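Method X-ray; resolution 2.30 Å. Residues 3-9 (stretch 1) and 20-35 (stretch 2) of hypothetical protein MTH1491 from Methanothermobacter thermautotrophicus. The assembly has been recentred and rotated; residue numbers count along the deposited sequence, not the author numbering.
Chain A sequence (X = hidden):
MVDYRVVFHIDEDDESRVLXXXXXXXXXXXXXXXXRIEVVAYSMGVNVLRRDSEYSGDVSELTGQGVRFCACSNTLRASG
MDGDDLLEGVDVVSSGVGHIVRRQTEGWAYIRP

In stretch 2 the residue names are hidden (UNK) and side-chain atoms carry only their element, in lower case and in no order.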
ATOM      1  N   ASP A   3      10.707  16.943  11.774  1.00 30.77           N
ATOM      2  CA  ASP A   3      10.150  15.733  12.443  1.00 30.18           C
ATOM      3  C   ASP A   3       9.658  14.683  11.436  1.00 29.17           C
ATOM      4  O   ASP A   3      10.455  14.109  10.688  1.00 29.34           O
ATOM      5  CB  ASP A   3       8.991  16.127  13.354  1.00 32.45           C
ATOM      6  CG  ASP A   3       8.930  15.290  14.612  1.00 33.41           C
ATOM      7  OD1 ASP A   3       7.860  15.261  15.251  1.00 35.14           O
ATOM      8  OD2 ASP A   3       9.954  14.675  14.973  1.00 35.84           O
ATOM      9  N   TYR A   4       8.348  14.436  11.411  1.00 26.11           N
ATOM     10  CA  TYR A   4       7.799  13.427  10.511  1.00 24.44           C
ATOM     11  C   TYR A   4       7.694  13.848   9.055  1.00 23.89           C
ATOM     12  O   TYR A   4       7.384  14.998   8.735  1.00 23.38           O
ATOM     13  CB  TYR A   4       6.427  12.957  10.993  1.00 24.42           C
ATOM     14  CG  TYR A   4       6.456  12.309  12.350  1.00 24.56           C
ATOM     15  CD1 TYR A   4       6.045  13.008  13.482  1.00 26.04           C
ATOM     16  CD2 TYR A   4       6.903  10.999  12.510  1.00 23.24           C
ATOM     17  CE1 TYR A   4       6.072  12.419  14.748  1.00 25.90           C
ATOM     18  CE2 TYR A   4       6.938  10.401  13.765  1.00 24.67           C
ATOM     19  CZ  TYR A   4       6.518  11.117  14.881  1.00 25.40           C
ATOM     20  OH  TYR A   4       6.525  10.538  16.123  1.00 25.98           O
ATOM     21  N   ARG A   5       7.962  12.887   8.181  1.00 22.35           N
ATOM     22  CA  ARG A   5       7.918  13.099   6.740  1.00 21.53           C
ATOM     23  C   ARG A   5       7.178  11.923   6.127  1.00 20.10           C
ATOM     24  O   ARG A   5       7.548  10.760   6.335  1.00 19.69           O
ATOM     25  CB  ARG A   5       9.337  13.162   6.181  1.00 21.83           C
ATOM     26  CG  ARG A   5      10.168  14.326   6.703  1.00 24.00           C
ATOM     27  CD  ARG A   5      11.605  14.149   6.251  1.00 25.29           C
ATOM     28  NE  ARG A   5      12.127  12.890   6.767  1.00 27.05           N
ATOM     29  CZ  ARG A   5      13.261  12.326   6.374  1.00 28.50           C
ATOM     30  NH1 ARG A   5      14.013  12.909   5.449  1.00 27.82           N
ATOM     31  NH2 ARG A   5      13.636  11.173   6.908  1.00 29.61           N
ATOM     32  N   VAL A   6       6.143  12.223   5.358  1.00 18.17           N
ATOM     33  CA  VAL A   6       5.349  11.171   4.752  1.00 16.43           C
ATOM     34  C   VAL A   6       4.852  11.506   3.355  1.00 15.62           C
ATOM     35  O   VAL A   6       4.461  12.638   3.057  1.00 14.62           O
ATOM     36  CB  VAL A   6       4.137  10.821   5.674  1.00 17.27           C
ATOM     37  CG1 VAL A   6       3.439  12.072   6.097  1.00 17.41           C
ATOM     38  CG2 VAL A   6       3.153   9.893   4.962  1.00 15.17           C
ATOM     39  N   VAL A   7       4.874  10.498   2.496  1.00 14.82           N
ATOM     40  CA  VAL A   7       4.405  10.644   1.137  1.00 14.41           C
ATOM     41  C   VAL A   7       3.244   9.673   0.910  1.00 14.06           C
ATOM     42  O   VAL A   7       3.355   8.466   1.199  1.00 13.58           O
ATOM     43  CB  VAL A   7       5.550  10.362   0.112  1.00 15.53           C
ATOM     44  CG1 VAL A   7       6.167   9.003   0.368  1.00 15.15           C
ATOM     45  CG2 VAL A   7       5.011  10.420  -1.306  1.00 15.86           C
ATOM     46  N   PHE A   8       2.129  10.217   0.426  1.00 13.33           N
ATOM     47  CA  PHE A   8       0.939   9.425   0.119  1.00 12.53           C
ATOM     48  C   PHE A   8       0.973   9.021  -1.330  1.00 13.18           C
ATOM     49  O   PHE A   8       1.531   9.723  -2.169  1.00 12.62           O
ATOM     50  CB  PHE A   8      -0.347  10.196   0.368  1.00 12.44           C
ATOM     51  CG  PHE A   8      -0.691  10.350   1.817  1.00 11.89           C
ATOM     52  CD1 PHE A   8      -0.063  11.308   2.591  1.00 11.82           C
ATOM     53  CD2 PHE A   8      -1.666   9.541   2.400  1.00 13.08           C
ATOM     54  CE1 PHE A   8      -0.403  11.468   3.942  1.00 14.54           C
ATOM     55  CE2 PHE A   8      -2.019   9.686   3.743  1.00 12.40           C
ATOM     56  CZ  PHE A   8      -1.388  10.652   4.514  1.00 14.09           C
ATOM     57  N   HIS A   9       0.357   7.886  -1.613  1.00 13.14           N
ATOM     58  CA  HIS A   9       0.331   7.331  -2.954  1.00 14.19           C
ATOM     59  C   HIS A   9      -1.101   7.058  -3.361  1.00 15.19           C
ATOM     60  O   HIS A   9      -1.817   6.350  -2.668  1.00 15.46           O
ATOM     61  CB  HIS A   9       1.159   6.039  -2.938  1.00 14.59           C
ATOM     62  CG  HIS A   9       0.988   5.155  -4.132  1.00 15.79           C
ATOM     63  ND1 HIS A   9       1.611   3.927  -4.226  1.00 15.69           N
ATOM     64  CD2 HIS A   9       0.260   5.292  -5.266  1.00 16.61           C
ATOM     65  CE1 HIS A   9       1.272   3.345  -5.362  1.00 14.45           C
ATOM     66  NE2 HIS A   9       0.453   4.151  -6.012  1.00 17.21           N
ATOM     67  N   UNK A  20     -10.863   9.544   1.013  1.00 18.99           N
ATOM     68  CA  UNK A  20     -10.123   8.901   2.094  1.00 19.19           C
ATOM     69  C   UNK A  20      -8.719   9.523   2.196  1.00 18.93           C
ATOM     70  O   UNK A  20      -8.241   9.814   3.292  1.00 19.20           O
ATOM     71  c   UNK A  20     -10.030   7.389   1.865  1.00 19.93           C
ATOM     72  c   UNK A  20      -9.593   5.117   2.853  1.00 22.65           C
ATOM     73  c   UNK A  20      -9.518   6.625   3.091  1.00 21.47           C
ATOM     74  c   UNK A  20     -10.360   7.015   4.298  1.00 22.27           C
ATOM     75  N   UNK A  21      -8.061   9.726   1.056  1.00 18.78           N
ATOM     76  CA  UNK A  21      -6.735  10.346   1.040  1.00 19.02           C
ATOM     77  C   UNK A  21      -6.809  11.736   1.674  1.00 19.26           C
ATOM     78  O   UNK A  21      -6.016  12.080   2.553  1.00 18.36           O
ATOM     79  c   UNK A  21      -3.787  10.895  -0.189  1.00 21.88           C
ATOM     80  c   UNK A  21      -5.086  11.479  -0.671  1.00 21.47           C
ATOM     81  c   UNK A  21      -6.237  10.491  -0.396  1.00 19.77           C
ATOM     82  c   UNK A  21      -4.983  11.763  -2.171  1.00 21.79           C
ATOM     83  N   UNK A  22      -7.752  12.541   1.197  1.00 19.08           N
ATOM     84  CA  UNK A  22      -7.941  13.891   1.710  1.00 20.00           C
ATOM     85  C   UNK A  22      -8.124  13.864   3.226  1.00 19.81           C
ATOM     86  O   UNK A  22      -7.473  14.604   3.950  1.00 18.74           O
ATOM     87  c   UNK A  22      -8.926  14.749  -0.424  1.00 22.12           C
ATOM     88  c   UNK A  22      -9.174  14.546   1.074  1.00 21.37           C
ATOM     89  c   UNK A  22     -10.146  15.206  -1.172  1.00 23.90           C
ATOM     90  c   UNK A  22      -9.483  15.879   1.773  1.00 20.87           C
ATOM     91  N   UNK A  23      -9.022  12.997   3.681  1.00 19.82           N
ATOM     92  CA  UNK A  23      -9.298  12.845   5.094  1.00 21.45           C
ATOM     93  C   UNK A  23      -8.044  12.430   5.840  1.00 21.02           C
ATOM     94  O   UNK A  23      -7.752  12.963   6.909  1.00 21.06           O
ATOM     95  o   UNK A  23     -10.361  11.337   6.659  1.00 27.43           O
ATOM     96  c   UNK A  23     -10.390  11.797   5.315  1.00 22.98           C
ATOM     97  N   UNK A  24      -7.303  11.477   5.281  1.00 20.75           N
ATOM     98  CA  UNK A  24      -6.069  11.020   5.921  1.00 20.13           C
ATOM     99  C   UNK A  24      -5.036  12.153   6.027  1.00 19.72           C
ATOM    100  O   UNK A  24      -4.333  12.267   7.031  1.00 18.22           O
ATOM    101  c   UNK A  24      -6.320   8.589   5.262  1.00 23.51           C
ATOM    102  c   UNK A  24      -5.471   9.842   5.151  1.00 21.93           C
ATOM    103  o   UNK A  24      -7.133   8.464   6.170  1.00 25.50           O
ATOM    104  n   UNK A  24      -6.127   7.653   4.347  1.00 24.52           N
ATOM    105  N   UNK A  25      -4.936  12.987   4.996  1.00 19.08           N
ATOM    106  CA  UNK A  25      -3.984  14.109   5.027  1.00 20.04           C
ATOM    107  C   UNK A  25      -4.332  15.102   6.145  1.00 20.50           C
ATOM    108  O   UNK A  25      -3.460  15.539   6.888  1.00 19.64           O
ATOM    109  c   UNK A  25      -3.267  13.997   2.623  1.00 20.96           C
ATOM    110  c   UNK A  25      -3.962  14.867   3.680  1.00 19.49           C
ATOM    111  c   UNK A  25      -3.238  16.207   3.828  1.00 19.28           C
ATOM    112  N   UNK A  26      -5.606  15.447   6.265  1.00 21.32           N
ATOM    113  CA  UNK A  26      -6.037  16.373   7.304  1.00 23.52           C
ATOM    114  C   UNK A  26      -5.873  15.764   8.695  1.00 23.74           C
ATOM    115  O   UNK A  26      -5.398  16.425   9.611  1.00 22.97           O
ATOM    116  n   UNK A  26     -10.105  20.036   2.720  1.00 29.94           N
ATOM    117  c   UNK A  26      -7.666  17.721   5.907  1.00 25.40           C
ATOM    118  c   UNK A  26     -10.120  19.084   3.643  1.00 28.88           C
ATOM    119  n   UNK A  26      -9.225  19.104   4.626  1.00 27.99           N
ATOM    120  c   UNK A  26      -9.121  18.094   5.676  1.00 26.38           C
ATOM    121  n   UNK A  26     -11.010  18.105   3.562  1.00 29.42           N
ATOM    122  c   UNK A  26      -7.491  16.777   7.074  1.00 24.56           C
ATOM    123  N   UNK A  27      -6.263  14.501   8.835  1.00 25.10           N
ATOM    124  CA  UNK A  27      -6.162  13.780  10.104  1.00 26.45           C
ATOM    125  C   UNK A  27      -4.713  13.810  10.582  1.00 27.20           C
ATOM    126  O   UNK A  27      -4.418  14.102  11.750  1.00 26.66           O
ATOM    127  c   UNK A  27      -6.623  12.328   9.900  1.00 28.64           C
ATOM    128  n   UNK A  27      -5.638  11.755  12.057  1.00 32.87           N
ATOM    129  c   UNK A  27      -6.603  11.495  11.188  1.00 31.75           C
ATOM    130  o   UNK A  27      -7.444  10.609  11.377  1.00 33.47           O
ATOM    131  N   UNK A  28      -3.813  13.514   9.654  1.00 26.21           N
ATOM    132  CA  UNK A  28      -2.401  13.478   9.936  1.00 26.96           C
ATOM    133  C   UNK A  28      -1.876  14.827  10.426  1.00 27.29           C
ATOM    134  O   UNK A  28      -1.127  14.884  11.394  1.00 25.98           O
ATOM    135  c   UNK A  28      -1.654  13.025   8.684  1.00 27.03           C
ATOM    136  c   UNK A  28       0.342  12.126   7.529  1.00 27.25           C
ATOM    137  c   UNK A  28      -0.103  11.506   9.912  1.00 28.00           C
ATOM    138  c   UNK A  28      -0.203  12.608   8.860  1.00 28.14           C
ATOM    139  N   UNK A  29      -2.273  15.912   9.771  1.00 28.68           N
ATOM    140  CA  UNK A  29      -1.810  17.235  10.189  1.00 31.87           C
ATOM    141  C   UNK A  29      -2.274  17.629  11.594  1.00 31.52           C
ATOM    142  O   UNK A  29      -1.636  18.441  12.265  1.00 31.23           O
ATOM    143 se   UNK A  29      -2.203  19.542   6.605  1.00 47.98          SE
ATOM    144  c   UNK A  29      -1.621  18.149   7.834  1.00 39.72           C
ATOM    145  c   UNK A  29      -4.097  19.175   6.534  1.00 43.96           C
ATOM    146  c   UNK A  29      -2.262  18.297   9.188  1.00 34.74           C
ATOM    147  N   UNK A  30      -3.384  17.045  12.034  1.00 31.36           N
ATOM    148  CA  UNK A  30      -3.933  17.335  13.350  1.00 31.88           C
ATOM    149  C   UNK A  30      -3.403  16.414  14.457  1.00 32.11           C
ATOM    150  O   UNK A  30      -3.358  16.819  15.617  1.00 31.90           O
ATOM    151  c   UNK A  30      -5.448  17.256  13.299  1.00 31.05           C
ATOM    152  N   UNK A  31      -2.996  15.190  14.102  1.00 32.50           N
ATOM    153  CA  UNK A  31      -2.495  14.229  15.092  1.00 33.31           C
ATOM    154  C   UNK A  31      -0.989  14.294  15.328  1.00 33.52           C
ATOM    155  O   UNK A  31      -0.495  13.821  16.350  1.00 33.85           O
ATOM    156  o   UNK A  31      -3.392  11.832  16.827  1.00 35.86           O
ATOM    157  c   UNK A  31      -2.640  11.792  15.824  1.00 35.75           C
ATOM    158  c   UNK A  31      -2.877  12.795  14.696  1.00 34.19           C
ATOM    159  o   UNK A  31      -1.697  10.970  15.714  1.00 35.96           O
ATOM    160  N   UNK A  32      -0.262  14.872  14.379  1.00 33.71           N
ATOM    161  CA  UNK A  32       1.188  15.003  14.488  1.00 33.54           C
ATOM    162  C   UNK A  32       1.577  16.465  14.645  1.00 33.88           C
ATOM    163  O   UNK A  32       1.167  17.311  13.850  1.00 34.19           O
ATOM    164  c   UNK A  32       1.345  12.076  14.029  1.00 34.02           C
ATOM    165  c   UNK A  32       2.287  12.951  13.213  1.00 33.76           C
ATOM    166  c   UNK A  32       1.862  14.424  13.243  1.00 33.31           C
ATOM    167  c   UNK A  32       2.351  12.499  11.761  1.00 33.08           C
ATOM    168  N   UNK A  33       2.377  16.750  15.668  1.00 34.41           N
ATOM    169  CA  UNK A  33       2.841  18.106  15.956  1.00 35.24           C
ATOM    170  C   UNK A  33       3.476  18.730  14.727  1.00 34.26           C
ATOM    171  O   UNK A  33       3.113  19.828  14.300  1.00 34.42           O
ATOM    172  c   UNK A  33       3.529  17.469  18.387  1.00 41.09           C
ATOM    173  o   UNK A  33       5.452  16.146  18.952  1.00 43.97           O
ATOM    174  o   UNK A  33       5.073  17.935  20.172  1.00 43.60           O
ATOM    175  c   UNK A  33       4.768  17.159  19.237  1.00 43.43           C
ATOM    176  c   UNK A  33       3.910  18.095  17.054  1.00 37.47           C
ATOM    177  N   UNK A  34       4.453  18.016  14.182  1.00 32.70           N
ATOM    178  CA  UNK A  34       5.204  18.472  13.024  1.00 30.82           C
ATOM    179  C   UNK A  34       5.320  17.401  11.935  1.00 29.65           C
ATOM    180  O   UNK A  34       5.911  16.337  12.152  1.00 28.44           O
ATOM    181  o   UNK A  34       7.449  19.096  12.360  1.00 32.59           O
ATOM    182  c   UNK A  34       6.605  18.883  13.472  1.00 30.95           C
ATOM    183  N   UNK A  35       4.759  17.681  10.764  1.00 27.83           N
ATOM    184  CA  UNK A  35       4.842  16.720   9.677  1.00 26.06           C
ATOM    185  C   UNK A  35       4.875  17.358   8.306  1.00 25.08           C
ATOM    186  O   UNK A  35       4.128  18.289   8.004  1.00 23.54           O
ATOM    187  c   UNK A  35       2.346  16.439   9.467  1.00 25.64           C
ATOM    188  c   UNK A  35       3.677  15.720   9.692  1.00 25.75           C
ATOM    189  c   UNK A  35       3.903  14.675   8.620  1.00 25.83           C
TER

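Stretch 2 opens in a helix, and position 20 carries four carbons forked at the second; it is L20, out of reach of the strand 4-9. Position 21 has the same four carbons and fork. Its CA-to-CB bond points sideways, yet one terminal carbon lies 3.6 Å from F8 CB. This is L21. Four carbons forked at the first, with one arm two carbons long, make position 22 I22, buried but without contact to stretch 1. One carbon and one oxygen at position 23 give S23, which is exposed.

Position 24 has two carbons, the second bearing one oxygen and one nitrogen, and its CB sits 3.7 Å from F8 CE2: N24. At position 25 a carbon carrying two others identifies V25. Its CG2 lies over one face of the F8 ring, 4.2 Å from the centroid and 16° off the normal, a CH-pi contact. Position 26, three carbons, a nitrogen and a carbon with two more nitrogens, is R26. Position 27 repeats the amide pattern of two carbons, oxygen and nitrogen, and is N27; neither reaches the strand.

Position 28 points toward stretch 1 with four carbons forked at the second, so it is L28. Its CD2 lies 3.4 Å from V6 CG1 and 3.7 Å from F8 CE1, at the edge of the F8 ring. Two carbons, selenium and a carbon, unbranched, mark position 29 as selenomethionine, M29. A lone carbon makes position 30 A30, and two carbons ending in two oxygens make position 31 D31; all three lie out of reach.

Position 32, the first to leave helical phi/psi, has four carbons forked at the second: L32, whose CG is 3.8 Å from Y4 CD1. Three carbons, the third with two oxygens, identify position 33 as E33; its OE1 lies 4.5 Å from D3 OD1, a proximity of like charges. Position 34, one carbon and one oxygen, is S34, with OG 3.5 Å from D3 CB. Position 35, a carbon carrying two carbons, is V35; its CG2 lies 3.7 Å from V6 CG1 and 3.9 Å from Y4 CB.

The contact has two parts. The helix runs nearly antiparallel to the strand, at 169°, and L21, N24, V25 and L28 pack against F8, with L28 also meeting V6. After the helix the chain turns back alongside the strand: Y4 N donates a hydrogen bond to S34 O (3.2 Å), and Y4 pairs with V35 in a parallel bridge, where V35 CA approaches Y4 O at 3.2 Å.

Stretch 2, residues 20-35: LLISNVRNLMADLESV
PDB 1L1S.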